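Probable ABC transporter phosphite binding protein PhnD1 (Prochlorococcus marinus str. MIT 9301, PDB 5LQ5) probably serves as the periplasmic solute-binding component of an ABC transporter, binding inorganic phosphite strongly and methylphosphonate and phosphate only very weakly. Local coordinates at residues R130-Y135 and I266-K272; I162-N166 and K189-L194; Y203-H207 and Q259-I263. Numbering follows the deposited sequence.

Interaction 1: residues R130-Y135 and I266-K272; sequences RLMPEY and IGRKLNK
Ile-266 lies across the ring of Tyr-135, its CD1 3.8 Å from the ring centroid and 5° off the normal, a CH-pi contact. The m, t rotamer of Ile-266 reaches this face, while its CG2 packs 3.8 Å from Tyr-135 CD1 and 3.8 Å from Leu-131 CG; Met-132 SD sits 3.7 Å from Ile-266 CD1. Residues 130-135 are helical, kinked at Pro-133, whose N has no hydrogen to give the preceding turn. Residues 266-269 end a second helix. In the register, the CA atoms of Leu-131 and Gly-267 lie 7.1 Å apart, those of Tyr-135 and Ile-266 7.5 Å. Leu-131 CD1 lies 3.9 Å from Gly-267 CA and 3.8 Å from Leu-270 CD1. A Schellman motif closes the second helix: Lys-272 N bonds Gly-267 O (2.8 Å), Asn-271 N bonds Arg-268 O (3.1 Å), and Asn-271 takes the positive phi as C-prime residue. The chain thus turns back, laying Lys-272 CD 3.7 Å from Arg-130 NH1. The like charges approach to 4.4 Å (Arg-130 NH1 to Lys-272 NZ), but each has a partner: Arg-130 NE forms a salt bridge with Glu-134 OE1 (2.8 Å), NH1 bonds Glu-124 O, and Lys-272 NZ bonds Asn-125 OD1. This is apolar helix-helix packing in a periplasmic binding protein: the C-terminal helix covers helix 127-139, whose N-terminal end meets the phosphite.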
loop_
_atom_site.group_PDB
_atom_site.type_symbol
_atom_site.label_atom_id
_atom_site.label_comp_id
_atom_site.label_asym_id
_atom_site.label_seq_id
_atom_site.Cartn_x
_atom_site.Cartn_y
_atom_site.Cartn_z
ATOM N N ARG A 130 -1.378 9.059 1.650
ATOM C CA ARG A 130 -1.669 10.045 2.696
ATOM C C ARG A 130 -0.435 10.538 3.432
ATOM O O ARG A 130 -0.163 11.729 3.412
ATOM C CB ARG A 130 -2.707 9.545 3.696
ATOM C CG ARG A 130 -3.239 10.618 4.639
ATOM C CD ARG A 130 -2.386 10.799 5.875
ATOM N NE ARG A 130 -2.824 11.977 6.640
ATOM C CZ ARG A 130 -3.867 12.007 7.480
ATOM N NH1 ARG A 130 -4.554 10.911 7.753
ATOM N NH2 ARG A 130 -4.215 13.159 8.067
ATOM N N LEU A 131 0.277 9.642 4.123
ATOM C CA LEU A 131 1.339 10.050 5.035
ATOM C C LEU A 131 2.409 10.846 4.299
ATOM O O LEU A 131 2.759 11.979 4.697
ATOM C CB LEU A 131 1.950 8.848 5.752
ATOM C CG LEU A 131 2.938 9.222 6.862
ATOM C CD1 LEU A 131 2.223 9.751 8.105
ATOM C CD2 LEU A 131 3.878 8.051 7.189
ATOM N N MET A 132 2.966 10.239 3.264
ATOM C CA MET A 132 4.049 10.894 2.545
ATOM C C MET A 132 3.561 12.112 1.751
ATOM O O MET A 132 4.192 13.156 1.817
ATOM C CB MET A 132 4.838 9.873 1.759
ATOM C CG MET A 132 5.557 8.850 2.668
ATOM S SD MET A 132 6.568 9.508 4.017
ATOM C CE MET A 132 7.738 10.448 3.045
ATOM N N PRO A 133 2.414 12.008 1.054
ATOM C CA PRO A 133 1.857 13.221 0.421
ATOM C C PRO A 133 1.673 14.401 1.370
ATOM O O PRO A 133 2.062 15.543 1.028
ATOM C CB PRO A 133 0.533 12.720 -0.157
ATOM C CG PRO A 133 0.878 11.314 -0.609
ATOM C CD PRO A 133 1.736 10.792 0.518
ATOM N N GLU A 134 1.130 14.143 2.563
ATOM C CA GLU A 134 0.958 15.203 3.569
ATOM C C GLU A 134 2.314 15.785 4.030
ATOM O O GLU A 134 2.466 17.006 4.155
ATOM C CB GLU A 134 0.118 14.755 4.775
ATOM C CG GLU A 134 -0.223 15.928 5.695
ATOM C CD GLU A 134 -1.325 15.682 6.721
ATOM O OE1 GLU A 134 -1.846 14.564 6.835
ATOM O OE2 GLU A 134 -1.650 16.646 7.452
ATOM N N TYR A 135 3.264 14.898 4.305
ATOM C CA TYR A 135 4.623 15.310 4.644
ATOM C C TYR A 135 5.202 16.274 3.605
ATOM O O TYR A 135 5.740 17.325 3.956
ATOM C CB TYR A 135 5.515 14.062 4.825
ATOM C CG TYR A 135 6.942 14.299 5.200
ATOM C CD1 TYR A 135 7.285 14.656 6.502
ATOM C CD2 TYR A 135 7.947 14.063 4.292
ATOM C CE1 TYR A 135 8.611 14.836 6.851
ATOM C CE2 TYR A 135 9.271 14.216 4.619
ATOM C CZ TYR A 135 9.595 14.592 5.899
ATOM O OH TYR A 135 10.914 14.736 6.199
ATOM N N ILE A 266 7.963 9.862 10.853
ATOM C CA ILE A 266 7.018 10.727 10.141
ATOM C C ILE A 266 5.595 10.511 10.697
ATOM O O ILE A 266 4.870 11.471 10.943
ATOM C CB ILE A 266 7.123 10.579 8.604
ATOM C CG1 ILE A 266 8.507 11.059 8.096
ATOM C CG2 ILE A 266 5.979 11.331 7.914
ATOM C CD1 ILE A 266 8.772 10.865 6.614
ATOM N N GLY A 267 5.210 9.247 10.877
ATOM C CA GLY A 267 3.934 8.889 11.525
ATOM C C GLY A 267 3.746 9.562 12.888
ATOM O O GLY A 267 2.676 10.083 13.209
ATOM N N ARG A 268 4.798 9.532 13.712
ATOM C CA ARG A 268 4.690 10.180 15.016
ATOM C C ARG A 268 4.466 11.688 14.886
ATOM O O ARG A 268 3.642 12.276 15.590
ATOM C CB ARG A 268 5.946 9.953 15.833
ATOM C CG ARG A 268 6.142 8.530 16.305
ATOM C CD ARG A 268 7.410 8.448 17.140
ATOM N NE ARG A 268 7.722 7.060 17.409
ATOM C CZ ARG A 268 8.853 6.641 17.972
ATOM N NH1 ARG A 268 9.758 7.515 18.425
ATOM N NH2 ARG A 268 9.071 5.342 18.114
ATOM N N LYS A 269 5.231 12.307 13.989
ATOM C CA LYS A 269 5.162 13.753 13.819
ATOM C C LYS A 269 3.790 14.210 13.338
ATOM O O LYS A 269 3.295 15.252 13.729
ATOM C CB LYS A 269 6.216 14.227 12.843
ATOM C CG LYS A 269 6.483 15.733 12.970
ATOM C CD LYS A 269 7.571 16.163 12.021
ATOM C CE LYS A 269 7.059 16.185 10.606
ATOM N NZ LYS A 269 6.435 17.522 10.356
ATOM N N LEU A 270 3.158 13.372 12.516
ATOM C CA LEU A 270 1.813 13.683 11.996
ATOM C C LEU A 270 0.673 13.062 12.823
ATOM O O LEU A 270 -0.494 13.087 12.420
ATOM C CB LEU A 270 1.739 13.250 10.531
ATOM C CG LEU A 270 2.548 14.119 9.546
ATOM C CD1 LEU A 270 2.422 13.542 8.150
ATOM C CD2 LEU A 270 2.145 15.576 9.531
ATOM N N ASN A 271 1.009 12.520 13.988
ATOM C CA ASN A 271 0.049 11.916 14.893
ATOM C C ASN A 271 -0.777 10.801 14.238
ATOM O O ASN A 271 -1.990 10.645 14.481
ATOM C CB ASN A 271 -0.864 12.972 15.557
ATOM C CG ASN A 271 -1.603 12.414 16.769
ATOM O OD1 ASN A 271 -1.127 11.473 17.422
ATOM N ND2 ASN A 271 -2.784 12.943 17.056
ATOM N N LYS A 272 -0.075 9.998 13.449
ATOM C CA LYS A 272 -0.690 8.923 12.667
ATOM C C LYS A 272 -0.281 7.525 13.019
ATOM O O LYS A 272 -0.578 6.581 12.297
ATOM C CB LYS A 272 -0.568 9.203 11.163
ATOM C CG LYS A 272 -1.628 10.167 10.633
ATOM C CD LYS A 272 -3.077 9.797 10.935
ATOM C CE LYS A 272 -3.402 8.359 10.568
ATOM N NZ LYS A 272 -4.764 7.973 10.977
#

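Interaction 2: residues I162-N166 and K189-L194; sequences IALVN and KRTSNL
Residues 162-166 form regular helix, whereas 189-194 run as an irregular loop that ends in a type I beta turn from Thr-191 to Leu-194, closed by Leu-194 N to Thr-191 O at 3.1 Å. The backbones come nearest at Asn-166 and Asn-193, with CA atoms 5.2 Å apart. Asn-166, with chi1 t, swings its amide across the loop: Asn-166 OD1 accepts from Asn-193 N at 2.8 Å (N-H...O 154°). A short polar side chain suits this place, since it reaches a turn amide from near the end of the helix, and it buries more surface here than any other residue. Next to this polar link the contact is apolar. Leu-194, in the m, t rotamer, puts CD2 3.3 Å from Val-165 CG1, a tight fit, and CD1 3.8 Å from Ile-162 CG2; that CG2 also touches Thr-191 CG2 (3.9 Å) and Arg-190 O (3.3 Å). The contact is structural packing, holding the loop that follows helix 177-186 against helix 158-167. Leu-194 also rests on Trp-180 of helix 177-186 and starts strand 194-199, the outermost strand beside 92-97, while Val-165 packs on Thr-120 of strand 119-121 in the same sheet.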
loop_
_atom_site.group_PDB
_atom_site.type_symbol
_atom_site.label_atom_id
_atom_site.label_comp_id
_atom_site.label_asym_id
_atom_site.label_seq_id
_atom_site.Cartn_x
_atom_site.Cartn_y
_atom_site.Cartn_z
ATOM N N ILE A 162 -8.070 7.869 -7.857
ATOM C CA ILE A 162 -8.085 8.096 -9.316
ATOM C C ILE A 162 -9.530 8.395 -9.750
ATOM O O ILE A 162 -9.776 9.346 -10.482
ATOM C CB ILE A 162 -7.525 6.878 -10.081
ATOM C CG1 ILE A 162 -6.015 6.776 -9.866
ATOM C CG2 ILE A 162 -7.892 6.957 -11.565
ATOM C CD1 ILE A 162 -5.432 5.432 -10.294
ATOM N N ALA A 163 -10.472 7.583 -9.280
ATOM C CA ALA A 163 -11.861 7.701 -9.759
ATOM C C ALA A 163 -12.483 9.042 -9.371
ATOM O O ALA A 163 -13.190 9.689 -10.169
ATOM C CB ALA A 163 -12.718 6.540 -9.263
ATOM N N LEU A 164 -12.161 9.508 -8.175
ATOM C CA LEU A 164 -12.686 10.774 -7.663
ATOM C C LEU A 164 -12.131 11.988 -8.401
ATOM O O LEU A 164 -12.855 12.933 -8.688
ATOM C CB LEU A 164 -12.389 10.925 -6.175
ATOM C CG LEU A 164 -13.231 10.079 -5.222
ATOM C CD1 LEU A 164 -12.565 10.113 -3.843
ATOM C CD2 LEU A 164 -14.697 10.512 -5.154
ATOM N N VAL A 165 -10.829 11.980 -8.679
ATOM C CA VAL A 165 -10.239 13.114 -9.389
ATOM C C VAL A 165 -10.695 13.039 -10.866
ATOM O O VAL A 165 -11.040 14.055 -11.464
ATOM C CB VAL A 165 -8.725 13.194 -9.247
ATOM C CG1 VAL A 165 -8.189 14.456 -9.910
ATOM C CG2 VAL A 165 -8.294 13.193 -7.783
ATOM N N ASN A 166 -10.737 11.826 -11.424
ATOM C CA ASN A 166 -11.172 11.633 -12.829
ATOM C C ASN A 166 -12.601 12.103 -13.094
ATOM O O ASN A 166 -12.890 12.656 -14.147
ATOM C CB ASN A 166 -11.074 10.182 -13.263
ATOM C CG ASN A 166 -11.092 10.048 -14.777
ATOM O OD1 ASN A 166 -10.217 10.593 -15.441
ATOM N ND2 ASN A 166 -12.098 9.359 -15.329
ATOM N N LYS A 189 -9.614 4.373 -19.639
ATOM C CA LYS A 189 -10.880 5.140 -19.489
ATOM C C LYS A 189 -11.046 5.751 -18.073
ATOM O O LYS A 189 -11.755 6.741 -17.842
ATOM C CB LYS A 189 -12.081 4.252 -19.796
ATOM C CG LYS A 189 -13.360 4.721 -19.127
ATOM C CD LYS A 189 -14.553 3.875 -19.489
ATOM C CE LYS A 189 -14.794 2.788 -18.461
ATOM N NZ LYS A 189 -16.162 2.245 -18.633
ATOM N N ARG A 190 -10.379 5.134 -17.119
ATOM C CA ARG A 190 -10.432 5.606 -15.739
ATOM C C ARG A 190 -9.546 6.796 -15.479
ATOM O O ARG A 190 -9.601 7.391 -14.400
ATOM C CB ARG A 190 -10.039 4.482 -14.817
ATOM C CG ARG A 190 -11.133 3.447 -14.726
ATOM C CD ARG A 190 -10.562 2.317 -13.952
ATOM N NE ARG A 190 -11.469 1.226 -13.728
ATOM C CZ ARG A 190 -11.144 0.198 -12.949
ATOM N NH1 ARG A 190 -9.937 0.153 -12.381
ATOM N NH2 ARG A 190 -12.001 -0.779 -12.746
ATOM N N THR A 191 -8.689 7.097 -16.435
ATOM C CA THR A 191 -7.689 8.146 -16.291
ATOM C C THR A 191 -7.780 9.215 -17.361
ATOM O O THR A 191 -6.928 10.079 -17.433
ATOM C CB THR A 191 -6.283 7.538 -16.236
ATOM O OG1 THR A 191 -6.030 6.811 -17.445
ATOM C CG2 THR A 191 -6.151 6.581 -15.009
ATOM N N SER A 192 -8.859 9.141 -18.171
ATOM C CA SER A 192 -9.098 10.047 -19.316
ATOM C C SER A 192 -9.033 11.524 -18.995
ATOM O O SER A 192 -8.619 12.326 -19.813
ATOM C CB SER A 192 -10.475 9.764 -19.980
ATOM O OG SER A 192 -10.523 8.444 -20.462
ATOM N N ASN A 193 -9.453 11.891 -17.790
ATOM C CA ASN A 193 -9.511 13.321 -17.403
ATOM C C ASN A 193 -8.417 13.747 -16.463
ATOM O O ASN A 193 -8.464 14.858 -15.934
ATOM C CB ASN A 193 -10.843 13.670 -16.783
ATOM C CG ASN A 193 -12.010 13.252 -17.625
ATOM O OD1 ASN A 193 -12.925 12.554 -17.160
ATOM N ND2 ASN A 193 -12.001 13.667 -18.860
ATOM N N LEU A 194 -7.402 12.892 -16.327
ATOM C CA LEU A 194 -6.268 13.113 -15.423
ATOM C C LEU A 194 -4.934 13.324 -16.063
ATOM O O LEU A 194 -4.584 12.676 -17.063
ATOM C CB LEU A 194 -6.067 11.902 -14.503
ATOM C CG LEU A 194 -7.204 11.630 -13.555
ATOM C CD1 LEU A 194 -6.860 10.468 -12.631
ATOM C CD2 LEU A 194 -7.528 12.879 -12.757
#

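Interaction 3: residues Y203-H207 and Q259-I263; sequences YVDYH and QYKNI. With PO3 (phosphite ion), chain B.
A face-to-face stack of His-207 on Tyr-260, with centroids 4.0 Å apart and planes at 28°, is the striking feature here. His-207, with chi1 p, is held by its own segment, ND1 donating to Asp-205 O at 3.1 Å, and the hydroxyl of Tyr-260 lies over the imidazole face. Water 2 bridges the two segments beside the stack, donating to Tyr-206 O (2.7 Å) and accepting from Tyr-260 OH (2.8 Å). Residues 203-207 form an irregular linker; at 259-260 a 3-10 segment ends and an alpha-helix starts at Lys-261, with Tyr-260 at the N-cap position. The backbones approach at Val-204 and Tyr-260 (CA-CA 6.7 Å). Val-204, compact and beta-branched on an extended backbone, fills the space between: CG1 lies 3.4 Å from Ile-263 CG1, and CG2 3.5 Å from Tyr-260 CE1. Water 1 accepts from both Val-204 N and Asn-262 ND2, each at 3.0 Å. Directed away from this packing, Asp-205 and Tyr-206 line the phosphite pocket; Asp-205 OD2 is 2.5 Å from phosphite O1, and Asp-205 OD1 accepts from Gly-65 N. Tyr-206 OH bonds Asp-13. The linker carries the chain from strand 194-199 of one sheet to strand 207-210 of the other, one of the inter-lobe crossings of this periplasmic binding protein, with helix 261-269 beside it and Tyr-260 resting on helix 65-74 and strand 79-84.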
loop_
_atom_site.group_PDB
_atom_site.type_symbol
_atom_site.label_atom_id
_atom_site.label_comp_id
_atom_site.label_asym_id
_atom_site.label_seq_id
_atom_site.Cartn_x
_atom_site.Cartn_y
_atom_site.Cartn_z
ATOM N N TYR A 203 10.736 6.783 -0.622
ATOM C CA TYR A 203 10.535 6.378 0.775
ATOM C C TYR A 203 10.274 4.851 0.776
ATOM O O TYR A 203 10.098 4.252 -0.273
ATOM C CB TYR A 203 9.381 7.181 1.461
ATOM C CG TYR A 203 8.116 7.150 0.665
ATOM C CD1 TYR A 203 7.248 6.062 0.789
ATOM C CD2 TYR A 203 7.809 8.157 -0.266
ATOM C CE1 TYR A 203 6.098 5.984 0.031
ATOM C CE2 TYR A 203 6.646 8.091 -1.025
ATOM C CZ TYR A 203 5.803 6.983 -0.884
ATOM O OH TYR A 203 4.658 6.870 -1.643
ATOM N N VAL A 204 10.207 4.245 1.964
ATOM C CA VAL A 204 9.953 2.785 2.072
ATOM C C VAL A 204 8.442 2.540 2.175
ATOM O O VAL A 204 7.743 3.333 2.779
ATOM C CB VAL A 204 10.670 2.144 3.280
ATOM C CG1 VAL A 204 10.045 2.546 4.596
ATOM C CG2 VAL A 204 10.660 0.645 3.157
ATOM N N ASP A 205 7.943 1.430 1.632
ATOM C CA ASP A 205 6.498 1.180 1.676
ATOM C C ASP A 205 6.138 -0.288 1.965
ATOM O O ASP A 205 6.200 -0.736 3.133
ATOM C CB ASP A 205 5.798 1.787 0.452
ATOM C CG ASP A 205 4.270 1.976 0.666
ATOM O OD1 ASP A 205 3.721 1.504 1.705
ATOM O OD2 ASP A 205 3.633 2.679 -0.163
ATOM N N TYR A 206 5.662 -1.009 0.952
ATOM C CA TYR A 206 4.944 -2.244 1.222
ATOM C C TYR A 206 5.817 -3.381 1.705
ATOM O O TYR A 206 6.990 -3.482 1.343
ATOM C CB TYR A 206 4.187 -2.722 -0.011
ATOM C CG TYR A 206 3.058 -1.846 -0.487
ATOM C CD1 TYR A 206 1.751 -2.210 -0.231
ATOM C CD2 TYR A 206 3.269 -0.708 -1.254
ATOM C CE1 TYR A 206 0.681 -1.466 -0.677
ATOM C CE2 TYR A 206 2.198 0.079 -1.712
ATOM C CZ TYR A 206 0.907 -0.322 -1.452
ATOM O OH TYR A 206 -0.127 0.484 -1.941
ATOM N N HIS A 207 5.223 -4.249 2.519
ATOM C CA HIS A 207 5.892 -5.435 3.038
ATOM C C HIS A 207 4.954 -6.453 3.636
ATOM O O HIS A 207 3.866 -6.110 4.121
ATOM C CB HIS A 207 6.961 -5.045 4.059
ATOM C CG HIS A 207 6.460 -4.304 5.264
ATOM N ND1 HIS A 207 6.031 -2.992 5.218
ATOM C CD2 HIS A 207 6.402 -4.667 6.564
ATOM C CE1 HIS A 207 5.695 -2.603 6.438
ATOM N NE2 HIS A 207 5.918 -3.598 7.270
ATOM N N GLN A 259 14.227 -0.869 8.692
ATOM C CA GLN A 259 14.125 -0.043 7.483
ATOM C C GLN A 259 12.922 0.922 7.555
ATOM O O GLN A 259 12.867 1.901 6.801
ATOM C CB GLN A 259 14.230 -0.834 6.164
ATOM C CG GLN A 259 12.989 -1.486 5.616
ATOM C CD GLN A 259 13.083 -1.852 4.124
ATOM O OE1 GLN A 259 14.148 -2.052 3.553
ATOM N NE2 GLN A 259 11.941 -1.921 3.491
ATOM N N TYR A 260 12.007 0.683 8.496
ATOM C CA TYR A 260 10.766 1.482 8.579
ATOM C C TYR A 260 10.842 2.609 9.623
ATOM O O TYR A 260 9.843 3.229 9.949
ATOM C CB TYR A 260 9.553 0.569 8.876
ATOM C CG TYR A 260 9.427 -0.465 7.791
ATOM C CD1 TYR A 260 8.859 -0.169 6.536
ATOM C CD2 TYR A 260 10.017 -1.706 7.969
ATOM C CE1 TYR A 260 8.837 -1.141 5.516
ATOM C CE2 TYR A 260 10.027 -2.649 6.979
ATOM C CZ TYR A 260 9.453 -2.381 5.771
ATOM O OH TYR A 260 9.564 -3.368 4.834
ATOM N N LYS A 261 12.042 2.860 10.153
ATOM C CA LYS A 261 12.288 3.928 11.135
ATOM C C LYS A 261 11.796 5.310 10.693
ATOM O O LYS A 261 11.141 6.021 11.447
ATOM C CB LYS A 261 13.804 4.002 11.466
ATOM C CG LYS A 261 14.191 4.906 12.619
ATOM C CD LYS A 261 15.714 5.006 12.710
ATOM C CE LYS A 261 16.202 6.176 13.557
ATOM N NZ LYS A 261 16.272 7.480 12.826
ATOM N N ASN A 262 12.097 5.659 9.453
ATOM C CA ASN A 262 11.706 6.978 8.910
ATOM C C ASN A 262 10.174 7.085 8.781
ATOM O O ASN A 262 9.581 8.091 9.158
ATOM C CB ASN A 262 12.401 7.237 7.577
ATOM C CG ASN A 262 11.979 8.530 6.937
ATOM O OD1 ASN A 262 12.295 9.639 7.417
ATOM N ND2 ASN A 262 11.238 8.411 5.855
ATOM N N ILE A 263 9.524 6.001 8.333
ATOM C CA ILE A 263 8.058 6.036 8.264
ATOM C C ILE A 263 7.464 6.199 9.665
ATOM O O ILE A 263 6.551 6.988 9.877
ATOM C CB ILE A 263 7.502 4.764 7.600
ATOM C CG1 ILE A 263 7.908 4.676 6.124
ATOM C CG2 ILE A 263 5.969 4.684 7.737
ATOM C CD1 ILE A 263 7.569 5.844 5.246
HETATM P P PO3 B . 0.157 2.237 1.153
HETATM O O1 PO3 B . 1.193 3.082 0.341
HETATM O O2 PO3 B . 0.325 2.329 2.725
HETATM O O3 PO3 B . -1.299 2.560 0.715
HETATM O O HOH W 1 11.208 5.866 4.323
HETATM O O HOH W 2 9.100 -2.133 2.341
#

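In the fold
Interactions 1 and 3 share helix 261-269 and touch, their centres about 12 Å apart: Met-132 CG packs 3.7 Å from Tyr-203 CG, and Met-132 SD lies 4.0 Å from Ile-263 CD1. Together they place the C-terminal helix against both the linker between the sheets and helix 127-139. Interaction 3 is the buried one, combining an aromatic stack and bridging waters, with phosphite-pocket residues on the same linker. Interaction 1 is partly buried and chiefly apolar, with charged groups beside it. Interaction 2 stands apart, about 26 and 28 Å from the other two between centres; also partly buried, it joins a loop to a helix through one amide hydrogen bond and aliphatic packing.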